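Local coordinates for protein mRNA export factor MEX67 (Candida albicans, PDB 1Q40) that probably carries messenger RNA out of the nucleus, with an NTF2-like middle domain of the kind that pairs with a small partner protein in this family, at residues Ser67-Tyr72 / Arg175-Lys180; Leu107-His112 / Glu144-Glu149. All blocks are in the same frame, centred on the assembly; numbering follows the deposited sequence.

Contact 1 (Ser67-Tyr72 / Arg175-Lys180)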
ATOM      1  N   SER B  67       0.005   5.753  22.287  1.00 33.10           N
ATOM      2  CA  SER B  67      -0.248   5.606  20.855  1.00 31.04           C
ATOM      3  C   SER B  67       0.039   6.900  20.092  1.00 29.68           C
ATOM      4  O   SER B  67       0.058   7.984  20.663  1.00 29.33           O
ATOM      5  CB  SER B  67      -1.701   5.188  20.609  1.00 30.97           C
ATOM      6  OG  SER B  67      -2.101   4.162  21.499  1.00 32.51           O
ATOM      7  N   THR B  68       0.253   6.764  18.785  1.00 28.45           N
ATOM      8  CA  THR B  68       0.504   7.897  17.900  1.00 27.46           C
ATOM      9  C   THR B  68      -0.719   8.792  17.827  1.00 26.39           C
ATOM     10  O   THR B  68      -1.835   8.307  17.632  1.00 25.16           O
ATOM     11  CB  THR B  68       0.809   7.382  16.473  1.00 27.60           C
ATOM     12  OG1 THR B  68       1.920   6.475  16.497  1.00 29.59           O
ATOM     13  CG2 THR B  68       1.259   8.513  15.563  1.00 27.13           C
ATOM     14  N   ASP B  69      -0.504  10.096  17.966  1.00 25.95           N
ATOM     15  CA  ASP B  69      -1.551  11.086  17.749  1.00 25.82           C
ATOM     16  C   ASP B  69      -1.589  11.498  16.269  1.00 24.90           C
ATOM     17  O   ASP B  69      -0.676  12.165  15.773  1.00 24.93           O
ATOM     18  CB  ASP B  69      -1.335  12.299  18.659  1.00 26.68           C
ATOM     19  CG  ASP B  69      -2.550  13.212  18.725  1.00 28.86           C
ATOM     20  OD1 ASP B  69      -2.949  13.629  19.852  1.00 30.70           O
ATOM     21  OD2 ASP B  69      -3.165  13.580  17.705  1.00 29.00           O
ATOM     22  N   PHE B  70      -2.646  11.095  15.570  1.00 23.70           N
ATOM     23  CA  PHE B  70      -2.825  11.427  14.150  1.00 23.08           C
ATOM     24  C   PHE B  70      -3.702  12.674  13.901  1.00 23.43           C
ATOM     25  O   PHE B  70      -4.228  12.839  12.800  1.00 22.59           O
ATOM     26  CB  PHE B  70      -3.438  10.235  13.411  1.00 22.71           C
ATOM     27  CG  PHE B  70      -2.528   9.045  13.308  1.00 21.86           C
ATOM     28  CD1 PHE B  70      -2.688   7.950  14.151  1.00 21.14           C
ATOM     29  CD2 PHE B  70      -1.536   9.004  12.346  1.00 19.76           C
ATOM     30  CE1 PHE B  70      -1.850   6.836  14.035  1.00 22.23           C
ATOM     31  CE2 PHE B  70      -0.691   7.906  12.222  1.00 20.10           C
ATOM     32  CZ  PHE B  70      -0.847   6.813  13.067  1.00 21.99           C
ATOM     33  N   GLY B  71      -3.847  13.534  14.915  1.00 23.29           N
ATOM     34  CA  GLY B  71      -4.695  14.723  14.859  1.00 23.82           C
ATOM     35  C   GLY B  71      -4.627  15.636  13.641  1.00 23.85           C
ATOM     36  O   GLY B  71      -5.651  16.139  13.203  1.00 24.28           O
ATOM     37  N   TYR B  72      -3.441  15.862  13.082  1.00 23.85           N
ATOM     38  CA  TYR B  72      -3.314  16.708  11.883  1.00 24.59           C
ATOM     39  C   TYR B  72      -3.795  16.038  10.585  1.00 24.35           C
ATOM     40  O   TYR B  72      -4.076  16.717   9.600  1.00 25.76           O
ATOM     41  CB  TYR B  72      -1.861  17.162  11.697  1.00 25.46           C
ATOM     42  CG  TYR B  72      -1.455  18.338  12.568  1.00 26.61           C
ATOM     43  CD1 TYR B  72      -0.317  18.285  13.365  1.00 27.16           C
ATOM     44  CD2 TYR B  72      -2.219  19.501  12.591  1.00 28.84           C
ATOM     45  CE1 TYR B  72       0.050  19.365  14.177  1.00 28.81           C
ATOM     46  CE2 TYR B  72      -1.868  20.580  13.396  1.00 29.68           C
ATOM     47  CZ  TYR B  72      -0.730  20.509  14.177  1.00 30.04           C
ATOM     48  OH  TYR B  72      -0.395  21.591  14.951  1.00 31.67           O
ATOM     49  N   ARG B 175      -2.868  21.931  21.634  1.00 50.63           N
ATOM     50  CA  ARG B 175      -1.703  21.673  20.786  1.00 48.84           C
ATOM     51  C   ARG B 175      -1.524  20.186  20.426  1.00 45.42           C
ATOM     52  O   ARG B 175      -1.390  19.347  21.309  1.00 45.13           O
ATOM     53  CB  ARG B 175      -0.438  22.173  21.491  1.00 50.07           C
ATOM     54  CG  ARG B 175       0.633  22.740  20.577  1.00 52.75           C
ATOM     55  CD  ARG B 175       1.757  23.419  21.344  1.00 57.37           C
ATOM     56  NE  ARG B 175       2.453  22.466  22.221  1.00 61.00           N
ATOM     57  CZ  ARG B 175       2.749  22.660  23.516  1.00 64.28           C
ATOM     58  NH1 ARG B 175       2.415  23.782  24.157  1.00 65.23           N
ATOM     59  NH2 ARG B 175       3.393  21.705  24.185  1.00 65.79           N
ATOM     60  N   ILE B 176      -1.510  19.879  19.127  1.00 41.84           N
ATOM     61  CA  ILE B 176      -1.260  18.518  18.639  1.00 38.88           C
ATOM     62  C   ILE B 176       0.249  18.271  18.601  1.00 37.42           C
ATOM     63  O   ILE B 176       0.987  19.090  18.068  1.00 36.49           O
ATOM     64  CB  ILE B 176      -1.860  18.320  17.226  1.00 38.27           C
ATOM     65  CG1 ILE B 176      -3.378  18.530  17.261  1.00 37.59           C
ATOM     66  CG2 ILE B 176      -1.543  16.929  16.696  1.00 37.10           C
ATOM     67  CD1 ILE B 176      -3.999  18.768  15.929  1.00 36.60           C
ATOM     68  N   PRO B 177       0.718  17.155  19.153  1.00 35.83           N
ATOM     69  CA  PRO B 177       2.155  16.880  19.159  1.00 35.54           C
ATOM     70  C   PRO B 177       2.681  16.506  17.768  1.00 34.36           C
ATOM     71  O   PRO B 177       1.964  15.931  16.942  1.00 32.69           O
ATOM     72  CB  PRO B 177       2.299  15.726  20.157  1.00 35.74           C
ATOM     73  CG  PRO B 177       0.977  15.040  20.154  1.00 35.62           C
ATOM     74  CD  PRO B 177      -0.043  16.078  19.804  1.00 35.86           C
ATOM     75  N   LEU B 178       3.921  16.894  17.511  1.00 33.37           N
ATOM     76  CA  LEU B 178       4.631  16.474  16.317  1.00 32.92           C
ATOM     77  C   LEU B 178       5.404  15.217  16.690  1.00 32.89           C
ATOM     78  O   LEU B 178       5.906  15.110  17.799  1.00 33.75           O
ATOM     79  CB  LEU B 178       5.575  17.577  15.826  1.00 33.37           C
ATOM     80  CG  LEU B 178       4.950  18.942  15.505  1.00 33.29           C
ATOM     81  CD1 LEU B 178       6.036  19.983  15.328  1.00 35.62           C
ATOM     82  CD2 LEU B 178       4.063  18.901  14.281  1.00 32.73           C
ATOM     83  N   SER B 179       5.472  14.266  15.767  1.00 31.84           N
ATOM     84  CA  SER B 179       6.194  13.013  15.965  1.00 32.02           C
ATOM     85  C   SER B 179       6.577  12.390  14.625  1.00 31.26           C
ATOM     86  O   SER B 179       6.040  12.751  13.573  1.00 30.69           O
ATOM     87  CB  SER B 179       5.341  12.006  16.760  1.00 31.72           C
ATOM     88  OG  SER B 179       4.342  11.392  15.930  1.00 32.53           O
ATOM     89  N   LYS B 180       7.494  11.433  14.682  1.00 30.97           N
ATOM     90  CA  LYS B 180       7.866  10.649  13.525  1.00 30.82           C
ATOM     91  C   LYS B 180       6.658   9.855  13.057  1.00 29.07           C
ATOM     92  O   LYS B 180       5.819   9.478  13.860  1.00 28.01           O
ATOM     93  CB  LYS B 180       9.000   9.670  13.857  1.00 31.69           C
ATOM     94  CG  LYS B 180      10.301  10.344  14.233  1.00 35.70           C
ATOM     95  CD  LYS B 180      11.360   9.315  14.590  1.00 39.50           C
ATOM     96  CE  LYS B 180      12.293   9.031  13.419  1.00 42.28           C
ATOM     97  NZ  LYS B 180      13.700   9.390  13.730  1.00 44.63           N
TER
HETATM   98  O   HOH W   1       4.336   6.917  15.416  1.00 31.84           O
HETATM   99  O   HOH W   2       1.750  13.180  16.422  1.00 32.87           O
HETATM  100  O   HOH W   3       1.588  21.253  16.628  1.00 44.36           O
HETATM  101  O   HOH W   4      -1.805  22.421  17.252  1.00 44.66           O

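Contact 2 (Leu107-His112 / Glu144-Glu149)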
ATOM      1  N   LEU B 107      -0.646  19.237   5.486  1.00 26.12           N
ATOM      2  CA  LEU B 107       0.173  18.156   6.009  1.00 25.58           C
ATOM      3  C   LEU B 107       1.350  18.770   6.799  1.00 25.80           C
ATOM      4  O   LEU B 107       1.953  19.754   6.358  1.00 25.41           O
ATOM      5  CB  LEU B 107       0.670  17.263   4.869  1.00 25.67           C
ATOM      6  CG  LEU B 107      -0.428  16.427   4.180  1.00 25.58           C
ATOM      7  CD1 LEU B 107       0.055  15.846   2.868  1.00 26.73           C
ATOM      8  CD2 LEU B 107      -0.922  15.325   5.081  1.00 25.01           C
ATOM      9  N   PRO B 108       1.657  18.227   7.975  1.00 25.41           N
ATOM     10  CA  PRO B 108       2.809  18.723   8.746  1.00 26.22           C
ATOM     11  C   PRO B 108       4.094  18.799   7.902  1.00 27.20           C
ATOM     12  O   PRO B 108       4.314  17.990   6.988  1.00 26.96           O
ATOM     13  CB  PRO B 108       2.928  17.710   9.884  1.00 25.87           C
ATOM     14  CG  PRO B 108       1.513  17.208  10.086  1.00 25.01           C
ATOM     15  CD  PRO B 108       0.925  17.168   8.698  1.00 24.99           C
ATOM     16  N   LYS B 109       4.910  19.800   8.203  1.00 28.75           N
ATOM     17  CA  LYS B 109       6.198  20.000   7.545  1.00 30.20           C
ATOM     18  C   LYS B 109       7.172  18.935   8.016  1.00 30.81           C
ATOM     19  O   LYS B 109       7.150  18.546   9.177  1.00 30.16           O
ATOM     20  CB  LYS B 109       6.718  21.409   7.836  1.00 31.22           C
ATOM     21  CG  LYS B 109       5.708  22.494   7.391  1.00 31.94           C
ATOM     22  CD  LYS B 109       6.270  23.896   7.438  1.00 33.92           C
ATOM     23  CE  LYS B 109       5.246  24.887   6.916  1.00 34.54           C
ATOM     24  NZ  LYS B 109       5.603  26.273   7.261  1.00 35.75           N
ATOM     25  N   THR B 110       8.027  18.478   7.105  1.00 32.12           N
ATOM     26  CA  THR B 110       8.796  17.252   7.297  1.00 32.87           C
ATOM     27  C   THR B 110      10.280  17.396   6.997  1.00 35.27           C
ATOM     28  O   THR B 110      10.730  18.341   6.344  1.00 34.72           O
ATOM     29  CB  THR B 110       8.258  16.157   6.352  1.00 32.32           C
ATOM     30  OG1 THR B 110       8.169  16.674   5.011  1.00 31.26           O
ATOM     31  CG2 THR B 110       6.815  15.753   6.726  1.00 30.55           C
ATOM     32  N   ARG B 111      11.028  16.403   7.456  1.00 37.45           N
ATOM     33  CA  ARG B 111      12.343  16.122   6.912  1.00 40.04           C
ATOM     34  C   ARG B 111      12.499  14.610   6.716  1.00 39.95           C
ATOM     35  O   ARG B 111      12.346  13.831   7.654  1.00 39.38           O
ATOM     36  CB  ARG B 111      13.454  16.724   7.771  1.00 42.12           C
ATOM     37  CG  ARG B 111      13.396  16.394   9.223  1.00 45.47           C
ATOM     38  CD  ARG B 111      14.472  15.413   9.658  1.00 51.75           C
ATOM     39  NE  ARG B 111      15.796  16.027   9.709  1.00 56.52           N
ATOM     40  CZ  ARG B 111      16.919  15.348   9.926  1.00 61.03           C
ATOM     41  NH1 ARG B 111      16.886  14.030  10.112  1.00 61.71           N
ATOM     42  NH2 ARG B 111      18.085  15.988   9.958  1.00 63.98           N
ATOM     43  N   HIS B 112      12.709  14.223   5.460  1.00 40.88           N
ATOM     44  CA  HIS B 112      13.034  12.863   5.063  1.00 41.53           C
ATOM     45  C   HIS B 112      14.548  12.819   4.889  1.00 44.49           C
ATOM     46  O   HIS B 112      15.099  13.553   4.075  1.00 45.17           O
ATOM     47  CB  HIS B 112      12.377  12.515   3.729  1.00 40.98           C
ATOM     48  CG  HIS B 112      10.877  12.520   3.755  1.00 38.09           C
ATOM     49  ND1 HIS B 112      10.134  13.674   3.885  1.00 36.51           N
ATOM     50  CD2 HIS B 112       9.984  11.511   3.631  1.00 35.85           C
ATOM     51  CE1 HIS B 112       8.846  13.371   3.855  1.00 36.82           C
ATOM     52  NE2 HIS B 112       8.729  12.064   3.697  1.00 34.67           N
ATOM     53  N   GLU B 144       8.549  15.080  11.776  1.00 30.78           N
ATOM     54  CA  GLU B 144       7.734  16.271  11.624  1.00 30.74           C
ATOM     55  C   GLU B 144       8.471  17.394  12.322  1.00 31.76           C
ATOM     56  O   GLU B 144       8.787  17.277  13.498  1.00 32.46           O
ATOM     57  CB  GLU B 144       6.354  16.060  12.230  1.00 29.83           C
ATOM     58  CG  GLU B 144       5.532  15.033  11.475  1.00 29.13           C
ATOM     59  CD  GLU B 144       4.220  14.698  12.166  1.00 28.93           C
ATOM     60  OE1 GLU B 144       4.011  15.162  13.304  1.00 29.38           O
ATOM     61  OE2 GLU B 144       3.402  13.953  11.578  1.00 27.02           O
ATOM     62  N   VAL B 145       8.761  18.467  11.589  1.00 32.80           N
ATOM     63  CA  VAL B 145       9.545  19.592  12.111  1.00 33.54           C
ATOM     64  C   VAL B 145       8.708  20.830  12.453  1.00 33.21           C
ATOM     65  O   VAL B 145       9.172  21.716  13.163  1.00 33.52           O
ATOM     66  CB  VAL B 145      10.680  19.988  11.142  1.00 34.72           C
ATOM     67  CG1 VAL B 145      11.658  18.831  10.966  1.00 35.95           C
ATOM     68  CG2 VAL B 145      10.139  20.430   9.785  1.00 35.92           C
ATOM     69  N   ALA B 146       7.481  20.894  11.945  1.00 32.13           N
ATOM     70  CA  ALA B 146       6.589  22.003  12.242  1.00 31.86           C
ATOM     71  C   ALA B 146       5.149  21.667  11.883  1.00 30.86           C
ATOM     72  O   ALA B 146       4.891  20.771  11.070  1.00 30.10           O
ATOM     73  CB  ALA B 146       7.040  23.292  11.499  1.00 32.91           C
ATOM     74  N   GLN B 147       4.223  22.389  12.516  1.00 30.70           N
ATOM     75  CA  GLN B 147       2.790  22.284  12.232  1.00 30.41           C
ATOM     76  C   GLN B 147       2.581  22.584  10.752  1.00 30.07           C
ATOM     77  O   GLN B 147       3.419  23.244  10.140  1.00 30.45           O
ATOM     78  CB  GLN B 147       1.991  23.276  13.111  1.00 30.67           C
ATOM     79  CG  GLN B 147       2.206  24.753  12.766  1.00 32.59           C
ATOM     80  CD  GLN B 147       1.590  25.745  13.774  1.00 35.69           C
ATOM     81  OE1 GLN B 147       1.555  25.488  14.979  1.00 37.80           O
ATOM     82  NE2 GLN B 147       1.132  26.891  13.269  1.00 35.95           N
ATOM     83  N   PRO B 148       1.487  22.111  10.162  1.00 29.39           N
ATOM     84  CA  PRO B 148       1.179  22.470   8.774  1.00 29.55           C
ATOM     85  C   PRO B 148       0.940  23.977   8.610  1.00 29.70           C
ATOM     86  O   PRO B 148       0.557  24.664   9.554  1.00 28.83           O
ATOM     87  CB  PRO B 148      -0.096  21.664   8.461  1.00 28.84           C
ATOM     88  CG  PRO B 148      -0.645  21.277   9.751  1.00 29.55           C
ATOM     89  CD  PRO B 148       0.482  21.203  10.736  1.00 29.09           C
ATOM     90  N   GLU B 149       1.187  24.479   7.412  1.00 30.68           N
ATOM     91  CA  GLU B 149       0.901  25.872   7.094  1.00 31.74           C
ATOM     92  C   GLU B 149      -0.561  26.212   7.389  1.00 32.15           C
ATOM     93  O   GLU B 149      -0.859  27.258   7.978  1.00 31.85           O
ATOM     94  CB  GLU B 149       1.235  26.172   5.635  1.00 32.42           C
ATOM     95  CG  GLU B 149       0.839  27.573   5.187  1.00 33.58           C
ATOM     96  CD  GLU B 149       1.405  27.945   3.831  1.00 35.28           C
ATOM     97  OE1 GLU B 149       1.909  27.049   3.124  1.00 35.99           O
ATOM     98  OE2 GLU B 149       1.335  29.139   3.470  1.00 35.40           O
TER
HETATM   99  O   HOH W   5       2.482  22.527   5.509  1.00 24.42           O

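Contact 1 (Ser67-Tyr72 / Arg175-Lys180)
With Tyr72 CG anti to its carbonyl carbon (chi1 -80°) and Ile176 CG1 likewise (-61°), the isoleucine comes over one face of the phenol ring. Its CD1 sits 3.9 Å from the ring centroid of Tyr72, a CH-pi contact displaced toward the CD2-CE2 rim, while Ile176 CG2 covers the CD1-CE1 side and Ile176 CB approaches Tyr72 CE1 at 3.7 Å. Leu178 adds a looser touch, its CD2 reaching the same CE1 obliquely.

The phenol oxygen joins the two loops through solvent. One water bridges Tyr72 OH to the carbonyl O of Ile176, and a second lies 2.8 Å from Tyr72 OH and accepts a longer bond, 3.2 Å, from Ile176 N, so both backbone polar groups of Ile176 are served from the end of the ring.

Asp69 lies across Pro177, with its OD1 3.8 Å from Pro177 CD, and its CB packs on Pro177 CG. The other carboxylate oxygen, OD2, accepts from Gly71 N at 2.9 Å, closing an Asx turn that holds the carboxylate beside Ile176 CG2. No direct hydrogen bond crosses the contact.

The segment 67-72 belongs to the long loop between strand 44-49 and helix 86-91. The loop segment 175-180 leads into strand 181-190. The CB of Phe70 points away from segment 175-180, and its ring packs on Ile206 and Pro208 of strand 198-208, tying this surface contact to the sheet.

Contact 2 (Leu107-His112 / Glu144-Glu149)
Lys109 and Ala146 form a hydrogen-bonded antiparallel pair at the edge of the sheet, with Lys109 N donating to Ala146 O at 3.0 Å. Val145 N returns a bond to Lys109 O at 2.9 Å, and Glu144 CA makes a CA-H...O contact with that same oxygen. The next pair, Thr110 with Glu144, is non-hydrogen-bonded; the register slips by one residue between the pairs, a beta bulge. A water bridges Leu107 O and Glu149 N, just before strand 109-111 begins and after strand 134-146 has ended.

Side-chain packing comes next. Pro108 lies alongside both Pro148, CG to CD at 4.2 Å, and the Glu144 side chain. On the face of Lys109 and Ala146, the extended lysine chain runs past Ala146 CB, its CG 3.7 Å from Gln147 O. Arg111 CG, set between its backbone N and carbonyl carbon (chi1 52°), meets Val145 CG1, anti to its own carbonyl carbon, at 3.5 Å; the side chains cross at about a right angle.

Among charges, Lys109 NZ and Glu149 OE1 stay 5.6 Å apart, whereas Glu144 OE2 has a salt bridge to Lys181 and a hydrogen bond with Tyr73.

Strand 109-111 follows helix 96-105 and pairs with the end of strand 134-146, while Leu107 and Thr110 pack on Trp28 of helix 14-29.

Contacts 1 and 2 adjoin, their centres about 11 Å apart on the same side of the chain's centre, and contact 2 is nested within the loop that contact 1 closes. Glu144 is one joint: its OE1 probably accepts a hydrogen bond from Ser179 N at 3.0 Å and lies 3.3 Å from Leu178 CA. Tyr72 is another, its CE2 packing on Pro148 CD at 3.6 Å and its OH touching Gln147 CB at 3.5 Å. The loops of contact 1 thereby rest on the strand pair of contact 2 within one NTF2-like domain. Neither contact touches the second chain of the assembly.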